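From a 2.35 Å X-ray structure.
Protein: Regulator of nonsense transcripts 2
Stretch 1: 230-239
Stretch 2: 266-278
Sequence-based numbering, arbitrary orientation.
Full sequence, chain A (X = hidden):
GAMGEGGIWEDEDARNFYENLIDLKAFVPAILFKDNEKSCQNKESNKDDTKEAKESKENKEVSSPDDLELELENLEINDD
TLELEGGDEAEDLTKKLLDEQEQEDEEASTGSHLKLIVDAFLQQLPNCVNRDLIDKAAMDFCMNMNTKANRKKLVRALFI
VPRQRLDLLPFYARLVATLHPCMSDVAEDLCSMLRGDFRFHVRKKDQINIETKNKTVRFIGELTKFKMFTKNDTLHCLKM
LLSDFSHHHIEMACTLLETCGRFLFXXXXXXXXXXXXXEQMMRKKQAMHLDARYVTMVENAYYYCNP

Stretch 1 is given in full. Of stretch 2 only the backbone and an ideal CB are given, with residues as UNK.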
# COMPACT_ATOMS: atom_id res chain seq x y z
N THR A 230 -6.39 7.48 4.77
CA THR A 230 -7.00 8.76 4.51
C THR A 230 -5.87 9.66 4.05
O THR A 230 -4.68 9.33 4.25
CB THR A 230 -7.63 9.39 5.79
OG1 THR A 230 -6.61 9.50 6.77
CG2 THR A 230 -8.85 8.59 6.35
N LYS A 231 -6.24 10.80 3.46
CA LYS A 231 -5.28 11.81 2.96
C LYS A 231 -4.43 12.30 4.09
O LYS A 231 -3.20 12.43 3.97
CB LYS A 231 -6.03 12.98 2.32
CG LYS A 231 -6.66 12.56 1.00
CD LYS A 231 -7.76 13.50 0.51
CE LYS A 231 -8.35 12.95 -0.78
NZ LYS A 231 -9.43 11.96 -0.47
N ASN A 232 -5.09 12.52 5.23
CA ASN A 232 -4.41 12.97 6.45
C ASN A 232 -3.39 11.96 6.94
O ASN A 232 -2.31 12.35 7.33
CB ASN A 232 -5.46 13.27 7.52
CG ASN A 232 -4.89 14.03 8.70
OD1 ASN A 232 -4.41 15.13 8.54
ND2 ASN A 232 -4.98 13.45 9.90
N ASP A 233 -3.70 10.66 6.89
CA ASP A 233 -2.72 9.59 7.23
C ASP A 233 -1.44 9.67 6.41
O ASP A 233 -0.32 9.59 6.93
CB ASP A 233 -3.27 8.20 6.86
CG ASP A 233 -4.06 7.54 7.95
OD1 ASP A 233 -3.63 7.61 9.13
OD2 ASP A 233 -5.10 6.91 7.61
N THR A 234 -1.63 9.71 5.10
CA THR A 234 -0.51 9.67 4.20
C THR A 234 0.26 11.01 4.16
O THR A 234 1.46 11.01 3.98
CB THR A 234 -1.01 9.27 2.82
OG1 THR A 234 -1.73 8.03 2.96
CG2 THR A 234 0.18 9.14 1.81
N LEU A 235 -0.44 12.13 4.31
CA LEU A 235 0.24 13.40 4.52
C LEU A 235 1.11 13.41 5.78
O LEU A 235 2.17 14.04 5.80
CB LEU A 235 -0.74 14.58 4.56
CG LEU A 235 -1.28 14.93 3.17
CD1 LEU A 235 -2.48 15.87 3.23
CD2 LEU A 235 -0.16 15.53 2.35
N HIS A 236 0.67 12.71 6.83
CA HIS A 236 1.53 12.60 8.00
C HIS A 236 2.79 11.79 7.70
O HIS A 236 3.89 12.13 8.15
CB HIS A 236 0.81 12.02 9.18
CG HIS A 236 1.74 11.76 10.32
ND1 HIS A 236 2.27 10.54 10.56
CD2 HIS A 236 2.34 12.64 11.23
CE1 HIS A 236 3.11 10.63 11.62
NE2 HIS A 236 3.16 11.92 12.01
N CYS A 237 2.64 10.73 6.91
CA CYS A 237 3.78 10.00 6.44
C CYS A 237 4.78 10.90 5.75
O CYS A 237 5.96 10.86 6.02
CB CYS A 237 3.32 8.89 5.47
SG CYS A 237 2.53 7.51 6.32
N LEU A 238 4.28 11.74 4.86
CA LEU A 238 5.14 12.61 4.09
C LEU A 238 5.81 13.64 4.98
O LEU A 238 7.02 13.84 4.90
CB LEU A 238 4.29 13.29 3.03
CG LEU A 238 4.93 14.22 2.04
CD1 LEU A 238 6.21 13.61 1.47
CD2 LEU A 238 3.85 14.51 0.99
N LYS A 239 5.03 14.27 5.85
CA LYS A 239 5.59 15.20 6.84
C LYS A 239 6.68 14.58 7.71
O LYS A 239 7.66 15.23 7.97
CB LYS A 239 4.48 15.74 7.71
CG LYS A 239 4.91 16.59 8.87
CD LYS A 239 3.66 17.19 9.52
CE LYS A 239 3.72 17.22 11.05
NZ LYS A 239 2.37 17.52 11.61
N UNK A 266 -4.33 16.72 -6.59
CA UNK A 266 -5.54 17.05 -7.33
C UNK A 266 -6.83 17.08 -6.48
O UNK A 266 -7.75 17.84 -6.77
CB UNK A 266 -5.71 16.04 -8.47
N UNK A 267 -6.88 16.28 -5.43
CA UNK A 267 -8.04 16.23 -4.55
C UNK A 267 -8.18 17.54 -3.78
O UNK A 267 -7.21 18.02 -3.18
CB UNK A 267 -7.93 15.05 -3.58
N UNK A 268 -9.37 18.16 -3.81
CA UNK A 268 -9.52 19.48 -3.18
C UNK A 268 -9.24 19.51 -1.67
O UNK A 268 -8.70 20.48 -1.16
CB UNK A 268 -10.94 19.99 -3.43
N UNK A 269 -9.59 18.42 -1.00
CA UNK A 269 -9.41 18.30 0.45
C UNK A 269 -7.95 18.41 0.83
O UNK A 269 -7.61 19.00 1.87
CB UNK A 269 -9.98 16.97 0.96
N UNK A 270 -7.09 17.82 -0.00
CA UNK A 270 -5.66 17.67 0.29
C UNK A 270 -4.74 18.58 -0.50
O UNK A 270 -3.56 18.66 -0.18
CB UNK A 270 -5.24 16.22 0.03
N UNK A 271 -5.29 19.25 -1.53
CA UNK A 271 -4.51 20.03 -2.48
C UNK A 271 -3.56 20.99 -1.82
O UNK A 271 -2.34 20.99 -2.11
CB UNK A 271 -5.44 20.81 -3.41
N UNK A 272 -4.10 21.80 -0.91
CA UNK A 272 -3.36 22.90 -0.31
C UNK A 272 -2.23 22.43 0.55
O UNK A 272 -1.17 23.05 0.61
CB UNK A 272 -4.30 23.78 0.52
N UNK A 273 -2.43 21.32 1.25
CA UNK A 273 -1.40 20.84 2.18
C UNK A 273 -0.32 20.08 1.44
O UNK A 273 0.85 20.12 1.85
CB UNK A 273 -2.02 19.95 3.26
N UNK A 274 -0.72 19.37 0.38
CA UNK A 274 0.22 18.71 -0.52
C UNK A 274 1.18 19.75 -1.13
O UNK A 274 2.41 19.62 -1.07
CB UNK A 274 -0.53 17.96 -1.62
N UNK A 275 0.58 20.80 -1.65
CA UNK A 275 1.29 21.90 -2.27
C UNK A 275 2.26 22.58 -1.35
O UNK A 275 3.38 22.87 -1.72
CB UNK A 275 0.29 22.93 -2.80
N UNK A 276 1.84 22.83 -0.11
CA UNK A 276 2.75 23.40 0.86
C UNK A 276 3.95 22.47 1.02
O UNK A 276 5.10 22.93 1.01
CB UNK A 276 2.05 23.63 2.20
N UNK A 277 3.69 21.17 1.15
CA UNK A 277 4.76 20.22 1.43
C UNK A 277 5.68 20.04 0.21
O UNK A 277 6.88 19.81 0.36
CB UNK A 277 4.17 18.87 1.85
N UNK A 278 5.10 20.10 -0.99
CA UNK A 278 5.88 20.02 -2.25
C UNK A 278 6.85 21.18 -2.34
O UNK A 278 8.02 20.98 -2.69
CB UNK A 278 4.96 20.02 -3.47

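The two helices run almost parallel, their axes 7° apart and 10.7 Å at closest approach, so the second lies along Lys 231, Leu 235 and Lys 239. Position 266 lies beyond the reach of stretch 1, which sets no preference there; it is Arg 266.

At 267 the backbone leaves helical angles (phi/psi -67/129), and the ideal CB lies only 3.5 Å from Lys 231 CE. A small residue suits such a close approach, and a polar one could suit the start of the next helix. The residue is Ser 267, small enough to sit against the lysine stem. Position 268 points away, and its phi of -61° admits proline among many others; it is Pro 268.

Position 269 points toward the lysine, its ideal CB 4.1 Å from Lys 231 CD. An acidic or other polar chain would fit beside the amine. Glu 269 supplies the opposite charge, but its OE2 remains 4.5 Å from Lys 231 NZ, beyond a salt bridge.

At 270 the ideal CB is wedged between Lys 231 CD (3.7 Å) and Leu 235 CD1 (4.2 Å), which favours alanine, serine or another small residue. Ser 270 fills it, with OG 3.3 Å from Lys 231 CD. Positions 271, which points away, and 272, out of reach, are unconstrained by stretch 1; they are His 271 and Leu 272.

Position 273 points toward stretch 1, with its ideal CB 4.1 Å from Leu 235 CD1 and the carboxamide of Asn 232 farther out. A long chain with an apolar stem and a polar end, such as arginine, lysine or glutamine, could use both. Arg 273 packs its CD 3.7 Å from Leu 235 CD1, and its NH1 donates a 2.8 Å hydrogen bond to Asn 232 OD1. A water reinforces the link, its oxygen donating to Asn 232 OD1 (2.7 Å) and accepting from Arg 273 NH2 (2.6 Å).

Position 274 points sideways, its ideal CB 4.7 Å from Leu 235 CD2; a modest side chain such as threonine, valine or alanine would suit. Thr 274 turns its OG1 back to Ser 270 O (2.7 Å), a hydrogen bond within its own helix, and helps enclose Leu 235.

Positions 275 and 276 are out of reach and 278 points away, so stretch 1 leaves all three free; they are Ser 275, Val 276 and Leu 278. Position 277 points toward Leu 235 and Leu 238, favouring leucine, isoleucine or methionine. Leu 277 places CD1 3.8 Å from Leu 235 CD2 and 4.1 Å from Leu 238 CD2, completing with residues 270, 273 and 274 the hole that receives Leu 235.

Stretch 2, residues 266-278: RSPESHLRTSVLL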
# COMPACT_ATOMS: atom_id res chain seq x y z
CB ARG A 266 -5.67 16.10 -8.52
CG ARG A 266 -4.58 16.36 -9.54
CD ARG A 266 -4.54 15.33 -10.64
NE ARG A 266 -3.41 15.60 -11.53
CZ ARG A 266 -3.03 14.82 -12.55
NH1 ARG A 266 -3.68 13.69 -12.84
NH2 ARG A 266 -1.97 15.18 -13.28
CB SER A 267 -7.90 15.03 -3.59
OG SER A 267 -7.81 13.82 -4.33
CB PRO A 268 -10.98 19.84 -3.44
CG PRO A 268 -11.63 18.62 -4.00
CD PRO A 268 -10.56 17.75 -4.56
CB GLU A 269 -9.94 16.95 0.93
CG GLU A 269 -11.43 16.73 0.66
CD GLU A 269 -11.73 16.00 -0.65
OE1 GLU A 269 -11.12 16.31 -1.71
OE2 GLU A 269 -12.60 15.11 -0.61
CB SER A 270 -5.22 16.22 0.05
OG SER A 270 -5.87 15.71 -1.09
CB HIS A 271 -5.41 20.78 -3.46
CG HIS A 271 -4.68 21.83 -4.27
ND1 HIS A 271 -5.06 23.11 -4.31
CD2 HIS A 271 -3.52 21.74 -5.04
CE1 HIS A 271 -4.20 23.80 -5.07
NE2 HIS A 271 -3.26 22.96 -5.51
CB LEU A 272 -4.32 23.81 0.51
CG LEU A 272 -3.75 24.96 1.39
CD1 LEU A 272 -4.72 26.14 1.54
CD2 LEU A 272 -3.35 24.45 2.78
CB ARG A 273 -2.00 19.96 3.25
CG ARG A 273 -1.14 19.91 4.49
CD ARG A 273 -1.55 18.74 5.36
NE ARG A 273 -1.98 19.16 6.69
CZ ARG A 273 -2.76 18.44 7.50
NH1 ARG A 273 -3.20 17.23 7.13
NH2 ARG A 273 -3.09 18.93 8.70
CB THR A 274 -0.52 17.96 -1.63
OG1 THR A 274 -1.54 17.13 -1.03
CG2 THR A 274 0.42 17.05 -2.44
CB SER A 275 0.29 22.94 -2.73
OG SER A 275 1.01 24.03 -3.20
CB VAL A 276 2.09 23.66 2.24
CG1 VAL A 276 3.14 24.06 3.25
CG2 VAL A 276 1.06 24.76 2.12
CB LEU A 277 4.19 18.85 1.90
CG LEU A 277 3.52 18.80 3.31
CD1 LEU A 277 2.87 17.45 3.63
CD2 LEU A 277 4.49 19.18 4.43
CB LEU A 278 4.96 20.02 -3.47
CG LEU A 278 4.17 18.76 -3.71
CD1 LEU A 278 3.16 18.97 -4.87
CD2 LEU A 278 5.10 17.60 -3.95
O HOH W 1 -4.85 17.41 9.88
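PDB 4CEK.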